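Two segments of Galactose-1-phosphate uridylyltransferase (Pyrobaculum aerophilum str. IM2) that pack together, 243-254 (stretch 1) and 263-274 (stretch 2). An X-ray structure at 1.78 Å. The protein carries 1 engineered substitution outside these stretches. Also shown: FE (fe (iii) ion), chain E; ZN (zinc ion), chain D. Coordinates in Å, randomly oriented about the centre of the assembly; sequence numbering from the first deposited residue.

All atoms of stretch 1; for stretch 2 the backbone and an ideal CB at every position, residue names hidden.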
ATOM      1  N   ILE A 243      -1.243   9.757 -22.765  1.00 45.34           N
ATOM      2  CA  ILE A 243      -0.916  10.972 -21.956  1.00 42.56           C
ATOM      3  C   ILE A 243       0.107  10.556 -20.906  1.00 38.99           C
ATOM      4  O   ILE A 243       0.085   9.400 -20.489  1.00 38.57           O
ATOM      5  CB  ILE A 243      -2.173  11.567 -21.292  1.00 45.38           C
ATOM      6  CG1 ILE A 243      -2.925  10.519 -20.458  1.00 45.24           C
ATOM      7  CG2 ILE A 243      -3.087  12.248 -22.322  1.00 47.96           C
ATOM      8  CD1 ILE A 243      -4.294  10.949 -19.987  1.00 47.20           C
ATOM      9  N   PRO A 244       0.936  11.469 -20.359  1.00 34.32           N
ATOM     10  CA  PRO A 244       1.856  11.100 -19.285  1.00 30.95           C
ATOM     11  C   PRO A 244       1.095  10.397 -18.162  1.00 28.31           C
ATOM     12  O   PRO A 244      -0.026  10.732 -17.861  1.00 28.06           O
ATOM     13  CB  PRO A 244       2.467  12.411 -18.808  1.00 31.45           C
ATOM     14  CG  PRO A 244       2.279  13.308 -20.027  1.00 33.38           C
ATOM     15  CD  PRO A 244       0.920  12.921 -20.571  1.00 34.58           C
ATOM     16  N   MET A 245       1.752   9.390 -17.605  1.00 25.54           N
ATOM     17  CA  MET A 245       1.217   8.509 -16.546  1.00 24.21           C
ATOM     18  C   MET A 245       1.890   8.872 -15.224  1.00 21.87           C
ATOM     19  O   MET A 245       3.124   8.945 -15.129  1.00 20.68           O
ATOM     20  CB  MET A 245       1.590   7.063 -16.884  1.00 23.36           C
ATOM     21  CG  MET A 245       0.905   6.110 -16.062  1.00 23.25           C
ATOM     22  SD  MET A 245       1.388   4.430 -16.385  1.00 20.94           S
ATOM     23  CE  MET A 245       0.927   4.210 -18.100  1.00 22.72           C
ATOM     24  N   PRO A 246       1.115   9.046 -14.148  1.00 20.71           N
ATOM     25  CA  PRO A 246       1.717   9.160 -12.825  1.00 19.87           C
ATOM     26  C   PRO A 246       2.382   7.830 -12.501  1.00 18.87           C
ATOM     27  O   PRO A 246       1.894   6.721 -12.858  1.00 18.47           O
ATOM     28  CB  PRO A 246       0.549   9.469 -11.885  1.00 20.54           C
ATOM     29  CG  PRO A 246      -0.668   8.966 -12.660  1.00 21.00           C
ATOM     30  CD  PRO A 246      -0.348   9.107 -14.130  1.00 21.81           C
ATOM     31  N   TYR A 247       3.485   7.902 -11.771  1.00 17.47           N
ATOM     32  CA  TYR A 247       4.173   6.659 -11.375  1.00 17.11           C
ATOM     33  C   TYR A 247       4.942   6.880 -10.075  1.00 17.00           C
ATOM     34  O   TYR A 247       5.202   8.051  -9.643  1.00 16.40           O
ATOM     35  CB  TYR A 247       5.133   6.162 -12.462  1.00 17.11           C
ATOM     36  CG  TYR A 247       6.315   7.058 -12.708  1.00 17.45           C
ATOM     37  CD1 TYR A 247       7.436   6.956 -11.916  1.00 17.39           C
ATOM     38  CD2 TYR A 247       6.298   8.006 -13.706  1.00 18.35           C
ATOM     39  CE1 TYR A 247       8.532   7.782 -12.087  1.00 17.78           C
ATOM     40  CE2 TYR A 247       7.389   8.845 -13.900  1.00 18.87           C
ATOM     41  CZ  TYR A 247       8.485   8.745 -13.069  1.00 18.31           C
ATOM     42  OH  TYR A 247       9.548   9.586 -13.198  1.00 19.05           O
ATOM     43  N   ILE A 248       5.328   5.733  -9.521  1.00 16.56           N
ATOM     44  CA  ILE A 248       6.154   5.596  -8.313  1.00 16.86           C
ATOM     45  C   ILE A 248       7.386   4.830  -8.749  1.00 16.54           C
ATOM     46  O   ILE A 248       7.245   3.839  -9.460  1.00 16.32           O
ATOM     47  CB  ILE A 248       5.387   4.853  -7.236  1.00 18.97           C
ATOM     48  CG1 ILE A 248       4.218   5.720  -6.759  1.00 19.79           C
ATOM     49  CG2 ILE A 248       6.312   4.413  -6.135  1.00 19.29           C
ATOM     50  CD1 ILE A 248       3.010   4.940  -6.375  1.00 21.54           C
ATOM     51  N   MET A 249       8.538   5.279  -8.309  1.00 16.14           N
ATOM     52  CA  MET A 249       9.791   4.502  -8.489  1.00 15.90           C
ATOM     53  C   MET A 249      10.511   4.341  -7.154  1.00 15.33           C
ATOM     54  O   MET A 249      10.545   5.297  -6.389  1.00 16.05           O
ATOM     55  CB  MET A 249      10.716   5.197  -9.473  1.00 18.13           C
ATOM     56  CG  MET A 249      12.024   4.444  -9.627  1.00 20.09           C
ATOM     57  SD  MET A 249      12.883   4.975 -11.135  1.00 26.62           S
ATOM     58  CE  MET A 249      13.543   6.516 -10.519  1.00 24.36           C
ATOM     59  N   VAL A 250      10.973   3.126  -6.861  1.00 14.29           N
ATOM     60  CA  VAL A 250      11.693   2.850  -5.604  1.00 13.82           C
ATOM     61  C   VAL A 250      12.888   1.964  -5.946  1.00 13.30           C
ATOM     62  O   VAL A 250      12.792   1.111  -6.779  1.00 13.37           O
ATOM     63  CB  VAL A 250      10.754   2.230  -4.545  1.00 14.05           C
ATOM     64  CG1 VAL A 250      10.194   0.901  -4.985  1.00 13.97           C
ATOM     65  CG2 VAL A 250      11.377   2.154  -3.154  1.00 13.88           C
ATOM     66  N   LEU A 251      13.975   2.224  -5.262  1.00 13.62           N
ATOM     67  CA  LEU A 251      15.206   1.406  -5.320  1.00 13.39           C
ATOM     68  C   LEU A 251      15.189   0.400  -4.171  1.00 13.36           C
ATOM     69  O   LEU A 251      15.261   0.818  -3.016  1.00 15.26           O
ATOM     70  CB  LEU A 251      16.431   2.302  -5.211  1.00 13.61           C
ATOM     71  CG  LEU A 251      17.775   1.563  -5.106  1.00 13.77           C
ATOM     72  CD1 LEU A 251      17.899   0.566  -6.256  1.00 13.70           C
ATOM     73  CD2 LEU A 251      18.932   2.563  -5.105  1.00 14.31           C
ATOM     74  N   HIS A 252      15.124  -0.873  -4.487  1.00 13.12           N
ATOM     75  CA  HIS A 252      15.229  -1.996  -3.524  1.00 12.92           C
ATOM     76  C   HIS A 252      16.694  -2.427  -3.568  1.00 13.63           C
ATOM     77  O   HIS A 252      17.105  -2.971  -4.601  1.00 15.07           O
ATOM     78  CB  HIS A 252      14.271  -3.102  -3.945  1.00 12.83           C
ATOM     79  CG  HIS A 252      12.860  -2.801  -3.600  1.00 12.83           C
ATOM     80  ND1 HIS A 252      11.833  -3.690  -3.879  1.00 13.49           N
ATOM     81  CD2 HIS A 252      12.330  -1.764  -2.919  1.00 12.95           C
ATOM     82  CE1 HIS A 252      10.705  -3.173  -3.406  1.00 13.25           C
ATOM     83  NE2 HIS A 252      10.945  -1.990  -2.819  1.00 12.93           N
ATOM     84  N   GLN A 253      17.424  -2.165  -2.483  1.00 13.58           N
ATOM     85  CA  GLN A 253      18.835  -2.600  -2.388  1.00 13.95           C
ATOM     86  C   GLN A 253      19.064  -3.221  -1.016  1.00 14.06           C
ATOM     87  O   GLN A 253      18.212  -3.173  -0.128  1.00 14.35           O
ATOM     88  CB  GLN A 253      19.760  -1.441  -2.718  1.00 14.10           C
ATOM     89  CG  GLN A 253      19.734  -0.309  -1.716  1.00 14.52           C
ATOM     90  CD  GLN A 253      20.796   0.727  -2.005  1.00 15.36           C
ATOM     91  OE1 GLN A 253      21.897   0.392  -2.407  1.00 15.94           O
ATOM     92  NE2 GLN A 253      20.493   1.992  -1.777  1.00 14.78           N
ATOM     93  N   ALA A 254      20.238  -3.761  -0.817  1.00 14.35           N
ATOM     94  CA  ALA A 254      20.657  -4.237   0.501  1.00 14.65           C
ATOM     95  C   ALA A 254      20.646  -3.112   1.529  1.00 14.88           C
ATOM     96  O   ALA A 254      20.904  -1.922   1.272  1.00 14.60           O
ATOM     97  CB  ALA A 254      22.030  -4.829   0.428  1.00 15.37           C
ATOM     98  N   UNK A 263      20.909 -11.063  -2.031  1.00 18.28           N
ATOM     99  CA  UNK A 263      19.997  -9.999  -2.503  1.00 16.75           C
ATOM    100  C   UNK A 263      20.657  -9.201  -3.612  1.00 16.53           C
ATOM    101  O   UNK A 263      21.877  -9.141  -3.729  1.00 17.03           O
ATOM    102  CB  UNK A 263      19.596  -9.069  -1.356  1.00 16.75           C
ATOM    103  N   UNK A 264      19.798  -8.786  -4.545  1.00 16.34           N
ATOM    104  CA  UNK A 264      20.162  -8.113  -5.819  1.00 15.87           C
ATOM    105  C   UNK A 264      19.357  -6.814  -5.944  1.00 15.15           C
ATOM    106  O   UNK A 264      18.119  -6.890  -5.884  1.00 14.23           O
ATOM    107  CB  UNK A 264      19.899  -9.023  -7.021  1.00 15.87           C
ATOM    108  N   UNK A 265      20.101  -5.692  -6.249  1.00 14.82           N
ATOM    109  CA  UNK A 265      19.351  -4.430  -6.191  1.00 14.49           C
ATOM    110  C   UNK A 265      18.462  -4.345  -7.416  1.00 14.07           C
ATOM    111  O   UNK A 265      18.778  -4.965  -8.504  1.00 14.50           O
ATOM    112  CB  UNK A 265      20.287  -3.222  -6.114  1.00 14.49           C
ATOM    113  N   UNK A 266      17.423  -3.590  -7.425  1.00 13.37           N
ATOM    114  CA  UNK A 266      16.536  -3.396  -8.604  1.00 12.74           C
ATOM    115  C   UNK A 266      15.723  -2.129  -8.360  1.00 12.75           C
ATOM    116  O   UNK A 266      15.418  -1.844  -7.152  1.00 12.82           O
ATOM    117  CB  UNK A 266      15.617  -4.598  -8.832  1.00 12.74           C
ATOM    118  N   UNK A 267      15.355  -1.432  -9.427  1.00 12.75           N
ATOM    119  CA  UNK A 267      14.359  -0.354  -9.392  1.00 13.38           C
ATOM    120  C   UNK A 267      12.988  -0.965  -9.680  1.00 13.78           C
ATOM    121  O   UNK A 267      12.882  -1.772 -10.618  1.00 14.53           O
ATOM    122  CB  UNK A 267      14.692   0.748 -10.400  1.00 13.38           C
ATOM    123  N   UNK A 268      11.990  -0.633  -8.846  1.00 13.76           N
ATOM    124  CA  UNK A 268      10.586  -0.983  -9.164  1.00 13.91           C
ATOM    125  C   UNK A 268       9.907   0.311  -9.610  1.00 13.85           C
ATOM    126  O   UNK A 268       9.987   1.322  -8.898  1.00 14.14           O
ATOM    127  CB  UNK A 268       9.863  -1.609  -7.970  1.00 13.91           C
ATOM    128  N   UNK A 269       9.194   0.238 -10.730  1.00 13.82           N
ATOM    129  CA  UNK A 269       8.389   1.365 -11.217  1.00 14.33           C
ATOM    130  C   UNK A 269       6.927   0.900 -11.293  1.00 14.54           C
ATOM    131  O   UNK A 269       6.659  -0.108 -11.992  1.00 13.90           O
ATOM    132  CB  UNK A 269       8.885   1.858 -12.578  1.00 14.33           C
ATOM    133  N   UNK A 270       6.037   1.652 -10.653  1.00 14.90           N
ATOM    134  CA  UNK A 270       4.579   1.400 -10.606  1.00 15.51           C
ATOM    135  C   UNK A 270       3.926   2.517 -11.395  1.00 16.90           C
ATOM    136  O   UNK A 270       3.800   3.569 -10.853  1.00 16.42           O
ATOM    137  CB  UNK A 270       4.043   1.344  -9.174  1.00 15.51           C
ATOM    138  N   UNK A 271       3.602   2.274 -12.668  1.00 17.41           N
ATOM    139  CA  UNK A 271       2.765   3.184 -13.461  1.00 17.64           C
ATOM    140  C   UNK A 271       1.329   3.015 -13.079  1.00 18.44           C
ATOM    141  O   UNK A 271       0.840   1.839 -13.067  1.00 18.19           O
ATOM    142  CB  UNK A 271       2.941   2.942 -14.961  1.00 17.64           C
ATOM    143  N   UNK A 272       0.652   4.114 -12.753  1.00 18.61           N
ATOM    144  CA  UNK A 272      -0.603   4.002 -11.966  1.00 19.48           C
ATOM    145  C   UNK A 272      -1.833   4.203 -12.857  1.00 20.30           C
ATOM    146  O   UNK A 272      -2.926   4.252 -12.325  1.00 21.35           O
ATOM    147  CB  UNK A 272      -0.617   5.027 -10.830  1.00 19.48           C
ATOM    148  N   UNK A 273      -1.704   4.246 -14.185  1.00 21.32           N
ATOM    149  CA  UNK A 273      -2.890   4.221 -15.086  1.00 22.55           C
ATOM    150  C   UNK A 273      -3.145   2.776 -15.519  1.00 24.27           C
ATOM    151  O   UNK A 273      -2.217   2.103 -15.910  1.00 22.30           O
ATOM    152  CB  UNK A 273      -2.682   5.117 -16.309  1.00 22.55           C
ATOM    153  N   UNK A 274      -4.473   2.398 -15.572  1.00 27.00           N
ATOM    154  CA  UNK A 274      -4.838   1.114 -16.217  1.00 30.86           C
ATOM    155  C   UNK A 274      -4.554   1.276 -17.727  1.00 33.11           C
ATOM    156  O   UNK A 274      -4.391   2.411 -18.238  1.00 32.17           O
ATOM    157  CB  UNK A 274      -6.301   0.747 -15.961  1.00 30.86           C
TER
HETATM  158 FE    FE E 403      11.690  -5.689  -4.884  1.00 14.53          FE
HETATM  159 ZN    ZN D 402      21.748 -11.851  -8.044  1.00 18.40          ZN

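The stretches pair antiparallel, so from 266 to 271 the side chains of stretch 2 alternate between the face carrying H252, V250 and I248 and that carrying L251, M249 and Y247.

Position 263 points its CB toward stretch 1, 5.2 Å from A254 CB, beside space a long side chain could fill. It is Y263, whose ring meets Q253 and A254 at its edge and whose OH reaches 3.4 Å from H252 CB.

Position 264 points away; the nearby zinc favours a ligand. H264 supplies ND1, 2.3 Å from ZN.

At 265 the CB lies 3.9 Å from Q253 CB and 4.5 Å from L251 CD1, so an aliphatic residue suits. L265 rests its CB against Q253 CB.

Position 266 shares a face with H252, whose ND1 binds the iron. FE lies 5.7 Å from the 266 CB, too far for cysteine or aspartate; histidine through NE2 spans it, glutamate only at full stretch. H266 binds FE through NE2 at 2.2 Å, its ring face over H252 CB, 3.7 Å from the ring centroid. Its ND1 donates to H264 O at 2.8 Å, which, with the iron, helps orient the ring.

At 267 the CB is 4.6 Å from M249 CG, with L251 alongside: a large apolar or aromatic residue fits. F267 receives L251 CD1 over its ring face, 3.9 Å from the centroid.

Position 268 returns to the iron side. With FE 5.4 Å from its CB, glutamate or histidine could reach; aspartate would fall short. E268 places OE1 2.3 Å from FE.

The CB of 269 lies 4.9 Å from M249 CB and invites a branched aliphatic. I269 sets CG1 3.9 Å from M249 SD.

Position 270 lies beside I248 and V250; an aromatic or large aliphatic would suit. Y270 packs CD2 3.8 Å from I248 CG2, and its OH donates to E268 OE2 at 2.6 Å, steadying an iron ligand.

At 271 an ideal CB would sit 2.6 Å from M245 SD, a clash, so glycine is the natural choice. G271 lets that sulfur come within 3.5 Å of its CA.

The backbone N of 272 donates to P246 O at 2.9 Å; its CB points sideways, and a flexible apolar chain is plausible. M272 sets CG 4.2 Å from I248 CD1.

Position 273 points toward stretch 1, its CB 3.7 Å from M245 CG, with P246 and I243 beyond: a site for an aromatic. Y273 takes P246 CD over its ring face, 3.5 Å from the centroid, and I243 CG1 at its edge.

Position 274 points away, unrestricted by stretch 1. It is R274, whose NH1 is hydrogen-bonded elsewhere in the structure.

Stretch 2, residues 263-274: YHLHFEIYGMYR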
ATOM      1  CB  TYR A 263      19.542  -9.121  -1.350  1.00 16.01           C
ATOM      2  CG  TYR A 263      18.319  -8.271  -1.651  1.00 15.46           C
ATOM      3  CD1 TYR A 263      17.076  -8.851  -1.812  1.00 15.62           C
ATOM      4  CD2 TYR A 263      18.375  -6.881  -1.643  1.00 15.49           C
ATOM      5  CE1 TYR A 263      15.923  -8.094  -1.975  1.00 14.83           C
ATOM      6  CE2 TYR A 263      17.231  -6.106  -1.858  1.00 14.92           C
ATOM      7  CZ  TYR A 263      16.008  -6.718  -2.014  1.00 14.55           C
ATOM      8  OH  TYR A 263      14.884  -5.931  -2.158  1.00 14.72           O
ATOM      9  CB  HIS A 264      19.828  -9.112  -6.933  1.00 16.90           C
ATOM     10  CG  HIS A 264      20.434  -8.874  -8.273  1.00 16.53           C
ATOM     11  ND1 HIS A 264      20.927  -9.908  -9.036  1.00 17.46           N
ATOM     12  CD2 HIS A 264      20.560  -7.761  -9.020  1.00 15.84           C
ATOM     13  CE1 HIS A 264      21.360  -9.440 -10.183  1.00 17.31           C
ATOM     14  NE2 HIS A 264      21.146  -8.127 -10.199  1.00 16.72           N
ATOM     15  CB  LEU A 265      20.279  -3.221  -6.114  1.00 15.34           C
ATOM     16  CG  LEU A 265      21.231  -2.973  -7.272  1.00 15.95           C
ATOM     17  CD1 LEU A 265      20.600  -2.301  -8.476  1.00 16.27           C
ATOM     18  CD2 LEU A 265      22.392  -2.077  -6.790  1.00 16.87           C
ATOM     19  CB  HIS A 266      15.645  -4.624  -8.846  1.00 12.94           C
ATOM     20  CG  HIS A 266      14.980  -5.148  -7.601  1.00 12.51           C
ATOM     21  ND1 HIS A 266      15.662  -5.911  -6.639  1.00 12.38           N
ATOM     22  CD2 HIS A 266      13.708  -5.063  -7.172  1.00 12.63           C
ATOM     23  CE1 HIS A 266      14.815  -6.240  -5.670  1.00 13.83           C
ATOM     24  NE2 HIS A 266      13.610  -5.797  -5.986  1.00 12.50           N
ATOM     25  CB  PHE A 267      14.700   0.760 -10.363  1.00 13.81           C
ATOM     26  CG  PHE A 267      15.928   1.542  -9.977  1.00 14.15           C
ATOM     27  CD1 PHE A 267      17.192   1.043 -10.290  1.00 15.14           C
ATOM     28  CD2 PHE A 267      15.828   2.730  -9.294  1.00 15.56           C
ATOM     29  CE1 PHE A 267      18.336   1.778  -9.977  1.00 15.59           C
ATOM     30  CE2 PHE A 267      16.964   3.471  -9.021  1.00 15.59           C
ATOM     31  CZ  PHE A 267      18.211   2.961  -9.270  1.00 15.92           C
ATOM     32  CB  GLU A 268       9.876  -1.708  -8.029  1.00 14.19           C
ATOM     33  CG  GLU A 268      10.584  -2.939  -7.533  1.00 14.75           C
ATOM     34  CD  GLU A 268       9.810  -3.800  -6.574  1.00 15.79           C
ATOM     35  OE1 GLU A 268      10.186  -4.969  -6.426  1.00 16.72           O
ATOM     36  OE2 GLU A 268       8.874  -3.270  -5.952  1.00 16.72           O
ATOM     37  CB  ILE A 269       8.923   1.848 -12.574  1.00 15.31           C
ATOM     38  CG1 ILE A 269      10.355   2.362 -12.545  1.00 15.46           C
ATOM     39  CG2 ILE A 269       8.010   2.909 -13.130  1.00 15.66           C
ATOM     40  CD1 ILE A 269      10.994   2.357 -13.927  1.00 16.89           C
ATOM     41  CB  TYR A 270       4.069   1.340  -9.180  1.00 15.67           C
ATOM     42  CG  TYR A 270       4.890   0.556  -8.199  1.00 15.30           C
ATOM     43  CD1 TYR A 270       5.582  -0.585  -8.533  1.00 15.71           C
ATOM     44  CD2 TYR A 270       4.893   0.950  -6.873  1.00 16.26           C
ATOM     45  CE1 TYR A 270       6.273  -1.327  -7.587  1.00 14.91           C
ATOM     46  CE2 TYR A 270       5.600   0.258  -5.901  1.00 16.25           C
ATOM     47  CZ  TYR A 270       6.327  -0.876  -6.275  1.00 16.06           C
ATOM     48  OH  TYR A 270       7.022  -1.538  -5.302  1.00 16.03           O
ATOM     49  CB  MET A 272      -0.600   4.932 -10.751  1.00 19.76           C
ATOM     50  CG  MET A 272       0.520   4.607  -9.768  1.00 20.05           C
ATOM     51  SD  MET A 272       0.297   2.903  -9.127  1.00 21.39           S
ATOM     52  CE  MET A 272      -0.996   3.215  -7.943  1.00 23.47           C
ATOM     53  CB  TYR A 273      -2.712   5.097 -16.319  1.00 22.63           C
ATOM     54  CG  TYR A 273      -2.878   6.588 -16.134  1.00 23.08           C
ATOM     55  CD1 TYR A 273      -3.453   7.141 -15.003  1.00 23.57           C
ATOM     56  CD2 TYR A 273      -2.555   7.449 -17.162  1.00 24.00           C
ATOM     57  CE1 TYR A 273      -3.639   8.516 -14.880  1.00 24.50           C
ATOM     58  CE2 TYR A 273      -2.733   8.819 -17.066  1.00 24.87           C
ATOM     59  CZ  TYR A 273      -3.269   9.358 -15.921  1.00 24.97           C
ATOM     60  OH  TYR A 273      -3.470  10.698 -15.808  1.00 26.70           O
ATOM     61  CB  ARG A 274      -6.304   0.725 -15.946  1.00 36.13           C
ATOM     62  CG  ARG A 274      -6.610   0.387 -14.491  1.00 39.43           C
ATOM     63  CD  ARG A 274      -8.087   0.058 -14.277  1.00 46.01           C
ATOM     64  NE  ARG A 274      -8.333  -0.285 -12.871  1.00 53.49           N
ATOM     65  CZ  ARG A 274      -8.538   0.572 -11.861  1.00 59.16           C
ATOM     66  NH1 ARG A 274      -8.500   1.883 -12.058  1.00 63.15           N
ATOM     67  NH2 ARG A 274      -8.765   0.101 -10.638  1.00 61.01           N
TER
HETATM   68  O   HOH W   1      11.049  -7.635  -5.778  1.00 15.61           O
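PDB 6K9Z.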